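Local coordinates for sugar-binding transcriptional regulator, LacI family (Enterococcus faecalis, PDB 3CS3), which probably binds a regulatory DNA sequence and represses transcription in response to a sugar effector, as other LacI-family regulators do, at residues 25-30 / 39-44; 32-37 / 238-243. All blocks are in the same frame, centred on the assembly; numbering follows the deposited sequence.

Both contacts use helix 23-35, and together they show how one helix of a Rossmann-like subdomain is fixed on two sides. Contact 1 lays its first half on strand 40-45; contact 2 sets its later part, around Gly-33 and Leu-34, against helix 232-247. Their centres lie about 9 Å apart, and they touch directly. The backbone amide N of Tyr-39 probably donates a hydrogen bond to Leu-34 O, at 2.8 Å, linking the C-terminal part of the helix to the residue just before strand 40-45. Leu-34 CD1 also packs on Met-41 CB at 3.8 Å, and Ile-30 O lies 3.5 Å from Ala-240 CB. The second subunit reaches contact 1 but not contact 2.

Contact 1: residues 25-30 / 39-44; sequences ELLEGI and YEMIVC
In the first beta-alpha-beta unit of the chain, strand 10-15, helix 23-35 and strand 40-45, Leu-27 and Ile-30 on the helix meet Met-41 and Val-43 on the returning strand. The thioether of Met-41 reaches across the gap between the two backbones. Its sulfur SD lies 3.7 Å from Ile-30 CG2, the methyl branch that stands anti to the backbone N (chi1 -64° for CG1). A bend at chi3 (143°) then carries the terminal methyl on to Leu-27, where Met-41 CE sits 3.8 Å from Leu-27 CG and equally close to the backbone oxygen of that leucine. The methionine chain runs roughly perpendicular to both side chains it touches. Further along the strand, Val-43 CG2 approaches Leu-27 CG more loosely, at 4.1 Å, so the leucine branch point is met by both strand residues. As expected for this crossover, the helix runs nearly antiparallel to the strand, at 151°, with 9.9 Å between the segment axes, a gap filled mainly by apolar side chains. Strand 40-45 pairs in parallel with strand 10-15, whose Leu-15 packs against both Leu-27 and Val-43. Along its other edge, Val-43 and Cys-44 join an antiparallel ladder with a strand of the second subunit, which carries the sheet across the dimer interface. Near the start of the strand, Glu-40 OE1 forms a salt bridge with Lys-48 NZ of that subunit.

Contact 2: residues 32-37 / 238-243; sequences KGLALF and VAAEKI
Gly-33 and Ala-240 mark the point where two helices come close, their CA atoms 5.2 Å apart. There a single methyl packs on the backbone of the other helix: Ala-240 CB rests on Gly-33 CA at 3.8 Å and on Leu-34 N at the same distance. Gly-33 carries no side chain, and the Ala-240 methyl lies directly against its backbone. Side-chain packing takes over beside this point. Leu-34 leaves its helix with CG anti to its carbonyl carbon (chi1 -70°), which swings the isobutyl group along the flank of Ala-240 and places CG 3.9 Å from Ala-240 CB. One branch goes further: Leu-34 CD2 touches the same methyl and also lies 3.9 Å from the carbonyl oxygen Ala-240 O. One turn on, it meets Ile-243 CG2 at 4.0 Å. Leu-34 and Phe-37 extend this buried apolar packing onto Ile-244, the next residue of helix 232-247. A late helix, 201 residues on, thus packs beside the first helix of the chain in the same lobe, consistent with the periplasmic-binding-protein-like fold, whose chain crosses between lobes and returns. Beyond the contact, Ile-243 packs on Ser-82 and Val-84 of strand 82-85, while Lys-242 lies against Val-84 and Val-98 and forms a salt bridge with Glu-255; helix 232-247 lies alongside helix 23-35 and covers strands 82-85 and 95-100 of the same sheet.

Contact 1: residues 25-30 / 39-44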
loop_
_atom_site.group_PDB
_atom_site.type_symbol
_atom_site.label_atom_id
_atom_site.label_comp_id
_atom_site.label_asym_id
_atom_site.label_seq_id
_atom_site.Cartn_x
_atom_site.Cartn_y
_atom_site.Cartn_z
ATOM N N GLU A 25 -1.161 1.208 8.106
ATOM C CA GLU A 25 -1.316 1.539 9.518
ATOM C C GLU A 25 -2.503 0.808 10.158
ATOM O O GLU A 25 -2.527 0.588 11.372
ATOM C CB GLU A 25 -1.368 3.063 9.729
ATOM C CG GLU A 25 -2.046 3.860 8.607
ATOM C CD GLU A 25 -1.101 4.283 7.482
ATOM O OE1 GLU A 25 -0.089 4.955 7.767
ATOM O OE2 GLU A 25 -1.387 3.959 6.306
ATOM N N LEU A 26 -3.475 0.424 9.331
ATOM C CA LEU A 26 -4.568 -0.445 9.757
ATOM C C LEU A 26 -4.049 -1.859 10.050
ATOM O O LEU A 26 -4.326 -2.418 11.113
ATOM C CB LEU A 26 -5.660 -0.496 8.683
ATOM C CG LEU A 26 -6.851 -1.423 8.944
ATOM C CD1 LEU A 26 -7.782 -0.855 9.996
ATOM C CD2 LEU A 26 -7.598 -1.709 7.664
ATOM N N LEU A 27 -3.290 -2.410 9.100
ATOM C CA LEU A 27 -2.635 -3.714 9.234
ATOM C C LEU A 27 -1.666 -3.815 10.415
ATOM O O LEU A 27 -1.585 -4.867 11.047
ATOM C CB LEU A 27 -1.920 -4.086 7.930
ATOM C CG LEU A 27 -2.625 -4.952 6.871
ATOM C CD1 LEU A 27 -4.130 -5.110 7.089
ATOM C CD2 LEU A 27 -2.352 -4.398 5.485
ATOM N N GLU A 28 -0.938 -2.733 10.704
ATOM C CA GLU A 28 -0.006 -2.665 11.835
ATOM C C GLU A 28 -0.747 -2.734 13.162
ATOM O O GLU A 28 -0.266 -3.310 14.133
ATOM C CB GLU A 28 0.808 -1.367 11.790
ATOM C CG GLU A 28 2.103 -1.433 10.987
ATOM C CD GLU A 28 2.928 -0.151 11.086
ATOM O OE1 GLU A 28 2.818 0.567 12.109
ATOM O OE2 GLU A 28 3.694 0.135 10.137
ATOM N N GLY A 29 -1.920 -2.107 13.191
ATOM C CA GLY A 29 -2.783 -2.121 14.361
ATOM C C GLY A 29 -3.410 -3.481 14.594
ATOM O O GLY A 29 -3.518 -3.927 15.742
ATOM N N ILE A 30 -3.837 -4.130 13.506
ATOM C CA ILE A 30 -4.332 -5.511 13.555
ATOM C C ILE A 30 -3.234 -6.442 14.093
ATOM O O ILE A 30 -3.461 -7.162 15.075
ATOM C CB ILE A 30 -4.870 -6.003 12.175
ATOM C CG1 ILE A 30 -6.101 -5.193 11.743
ATOM C CG2 ILE A 30 -5.265 -7.462 12.240
ATOM C CD1 ILE A 30 -6.664 -5.565 10.365
ATOM N N TYR A 39 -1.758 -14.438 18.180
ATOM C CA TYR A 39 -2.351 -14.675 16.870
ATOM C C TYR A 39 -1.535 -13.996 15.789
ATOM O O TYR A 39 -0.808 -13.038 16.052
ATOM C CB TYR A 39 -3.799 -14.190 16.829
ATOM C CG TYR A 39 -4.810 -15.251 17.186
ATOM C CD1 TYR A 39 -5.666 -15.778 16.222
ATOM C CD2 TYR A 39 -4.908 -15.738 18.489
ATOM C CE1 TYR A 39 -6.608 -16.756 16.552
ATOM C CE2 TYR A 39 -5.840 -16.719 18.829
ATOM C CZ TYR A 39 -6.685 -17.223 17.858
ATOM O OH TYR A 39 -7.606 -18.191 18.196
ATOM N N GLU A 40 -1.645 -14.519 14.577
ATOM C CA GLU A 40 -1.015 -13.912 13.416
ATOM C C GLU A 40 -2.036 -13.699 12.313
ATOM O O GLU A 40 -3.170 -14.176 12.388
ATOM C CB GLU A 40 0.144 -14.767 12.910
ATOM C CG GLU A 40 1.438 -14.563 13.683
ATOM C CD GLU A 40 2.604 -15.326 13.085
ATOM O OE1 GLU A 40 2.391 -16.458 12.596
ATOM O OE2 GLU A 40 3.734 -14.790 13.109
ATOM N N MET A 41 -1.627 -12.984 11.277
ATOM C CA MET A 41 -2.558 -12.592 10.247
ATOM C C MET A 41 -2.037 -12.888 8.847
ATOM O O MET A 41 -0.838 -12.805 8.589
ATOM C CB MET A 41 -2.961 -11.124 10.462
ATOM C CG MET A 41 -2.735 -10.179 9.313
ATOM S SD MET A 41 -2.514 -8.523 9.965
ATOM C CE MET A 41 -1.262 -7.905 8.836
ATOM N N ILE A 42 -2.937 -13.307 7.966
ATOM C CA ILE A 42 -2.644 -13.297 6.541
ATOM C C ILE A 42 -3.603 -12.351 5.833
ATOM O O ILE A 42 -4.770 -12.228 6.216
ATOM C CB ILE A 42 -2.643 -14.701 5.888
ATOM C CG1 ILE A 42 -3.954 -15.440 6.148
ATOM C CG2 ILE A 42 -1.451 -15.501 6.389
ATOM C CD1 ILE A 42 -4.645 -15.904 4.882
ATOM N N VAL A 43 -3.092 -11.662 4.821
ATOM C CA VAL A 43 -3.875 -10.679 4.098
ATOM C C VAL A 43 -4.147 -11.202 2.696
ATOM O O VAL A 43 -3.229 -11.652 2.015
ATOM C CB VAL A 43 -3.158 -9.313 4.050
ATOM C CG1 VAL A 43 -4.005 -8.275 3.322
ATOM C CG2 VAL A 43 -2.834 -8.830 5.452
ATOM N N CYS A 44 -5.411 -11.158 2.284
ATOM C CA CYS A 44 -5.807 -11.576 0.948
ATOM C C CYS A 44 -6.588 -10.487 0.239
ATOM O O CYS A 44 -7.404 -9.801 0.846
ATOM C CB CYS A 44 -6.626 -12.861 1.000
ATOM S SG CYS A 44 -5.689 -14.242 1.665
#

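Contact 2: residues 32-37 / 238-243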
loop_
_atom_site.group_PDB
_atom_site.type_symbol
_atom_site.label_atom_id
_atom_site.label_comp_id
_atom_site.label_asym_id
_atom_site.label_seq_id
_atom_site.Cartn_x
_atom_site.Cartn_y
_atom_site.Cartn_z
ATOM N N LYS A 32 -0.486 -5.804 15.877
ATOM C CA LYS A 32 -0.127 -5.534 17.268
ATOM C C LYS A 32 -1.189 -6.056 18.230
ATOM O O LYS A 32 -0.857 -6.584 19.297
ATOM C CB LYS A 32 0.115 -4.033 17.488
ATOM C CG LYS A 32 1.052 -3.696 18.658
ATOM C CD LYS A 32 0.299 -3.414 19.962
ATOM C CE LYS A 32 1.250 -3.146 21.129
ATOM N NZ LYS A 32 1.913 -4.383 21.638
ATOM N N GLY A 33 -2.456 -5.918 17.852
ATOM C CA GLY A 33 -3.562 -6.387 18.672
ATOM C C GLY A 33 -3.636 -7.901 18.731
ATOM O O GLY A 33 -3.960 -8.475 19.772
ATOM N N LEU A 34 -3.327 -8.543 17.608
ATOM C CA LEU A 34 -3.348 -9.999 17.514
ATOM C C LEU A 34 -2.153 -10.662 18.202
ATOM O O LEU A 34 -2.305 -11.736 18.788
ATOM C CB LEU A 34 -3.438 -10.450 16.054
ATOM C CG LEU A 34 -4.748 -10.199 15.297
ATOM C CD1 LEU A 34 -4.630 -10.724 13.879
ATOM C CD2 LEU A 34 -5.922 -10.846 16.009
ATOM N N ALA A 35 -0.982 -10.022 18.137
ATOM C CA ALA A 35 0.248 -10.556 18.735
ATOM C C ALA A 35 0.158 -10.717 20.250
ATOM O O ALA A 35 0.751 -11.640 20.808
ATOM C CB ALA A 35 1.451 -9.700 18.367
ATOM N N LEU A 36 -0.597 -9.829 20.899
ATOM C CA LEU A 36 -0.837 -9.889 22.349
ATOM C C LEU A 36 -1.545 -11.173 22.773
ATOM O O LEU A 36 -1.376 -11.640 23.900
ATOM C CB LEU A 36 -1.653 -8.680 22.817
ATOM C CG LEU A 36 -1.023 -7.289 22.700
ATOM C CD1 LEU A 36 -2.072 -6.211 22.931
ATOM C CD2 LEU A 36 0.148 -7.126 23.664
ATOM N N PHE A 37 -2.334 -11.732 21.858
ATOM C CA PHE A 37 -3.043 -12.982 22.079
ATOM C C PHE A 37 -2.407 -14.146 21.317
ATOM O O PHE A 37 -3.052 -15.182 21.118
ATOM C CB PHE A 37 -4.515 -12.825 21.688
ATOM C CG PHE A 37 -5.252 -11.813 22.512
ATOM C CD1 PHE A 37 -5.666 -12.119 23.805
ATOM C CD2 PHE A 37 -5.527 -10.551 21.999
ATOM C CE1 PHE A 37 -6.347 -11.183 24.574
ATOM C CE2 PHE A 37 -6.211 -9.605 22.760
ATOM C CZ PHE A 37 -6.621 -9.921 24.050
ATOM N N VAL A 238 -8.733 -2.308 17.656
ATOM C CA VAL A 238 -10.089 -2.627 18.115
ATOM C C VAL A 238 -10.677 -3.806 17.334
ATOM O O VAL A 238 -11.368 -4.650 17.913
ATOM C CB VAL A 238 -11.027 -1.376 18.065
ATOM C CG1 VAL A 238 -12.467 -1.738 18.333
ATOM C CG2 VAL A 238 -10.583 -0.338 19.069
ATOM N N ALA A 239 -10.392 -3.875 16.035
ATOM C CA ALA A 239 -10.837 -5.014 15.211
ATOM C C ALA A 239 -10.190 -6.324 15.652
ATOM O O ALA A 239 -10.862 -7.354 15.733
ATOM C CB ALA A 239 -10.564 -4.763 13.745
ATOM N N ALA A 240 -8.893 -6.261 15.955
ATOM C CA ALA A 240 -8.136 -7.405 16.475
ATOM C C ALA A 240 -8.638 -7.892 17.840
ATOM O O ALA A 240 -8.753 -9.091 18.058
ATOM C CB ALA A 240 -6.661 -7.074 16.540
ATOM N N GLU A 241 -8.949 -6.967 18.749
ATOM C CA GLU A 241 -9.440 -7.344 20.077
ATOM C C GLU A 241 -10.868 -7.881 20.001
ATOM O O GLU A 241 -11.255 -8.737 20.792
ATOM C CB GLU A 241 -9.316 -6.178 21.085
ATOM C CG GLU A 241 -10.625 -5.441 21.452
ATOM C CD GLU A 241 -10.434 -4.292 22.446
ATOM O OE1 GLU A 241 -9.302 -3.771 22.581
ATOM O OE2 GLU A 241 -11.430 -3.904 23.090
ATOM N N LYS A 242 -11.631 -7.387 19.029
ATOM C CA LYS A 242 -13.007 -7.806 18.830
ATOM C C LYS A 242 -13.104 -9.217 18.284
ATOM O O LYS A 242 -14.010 -9.944 18.652
ATOM C CB LYS A 242 -13.724 -6.851 17.878
ATOM C CG LYS A 242 -15.167 -6.571 18.251
ATOM C CD LYS A 242 -15.357 -5.144 18.739
ATOM C CE LYS A 242 -14.721 -4.890 20.097
ATOM N NZ LYS A 242 -15.432 -3.840 20.856
ATOM N N ILE A 243 -12.180 -9.593 17.399
ATOM C CA ILE A 243 -12.178 -10.934 16.809
ATOM C C ILE A 243 -11.739 -12.001 17.829
ATOM O O ILE A 243 -12.298 -13.097 17.858
ATOM C CB ILE A 243 -11.391 -10.992 15.435
ATOM C CG1 ILE A 243 -11.636 -12.304 14.703
ATOM C CG2 ILE A 243 -9.901 -10.771 15.587
ATOM C CD1 ILE A 243 -12.869 -12.298 13.897
#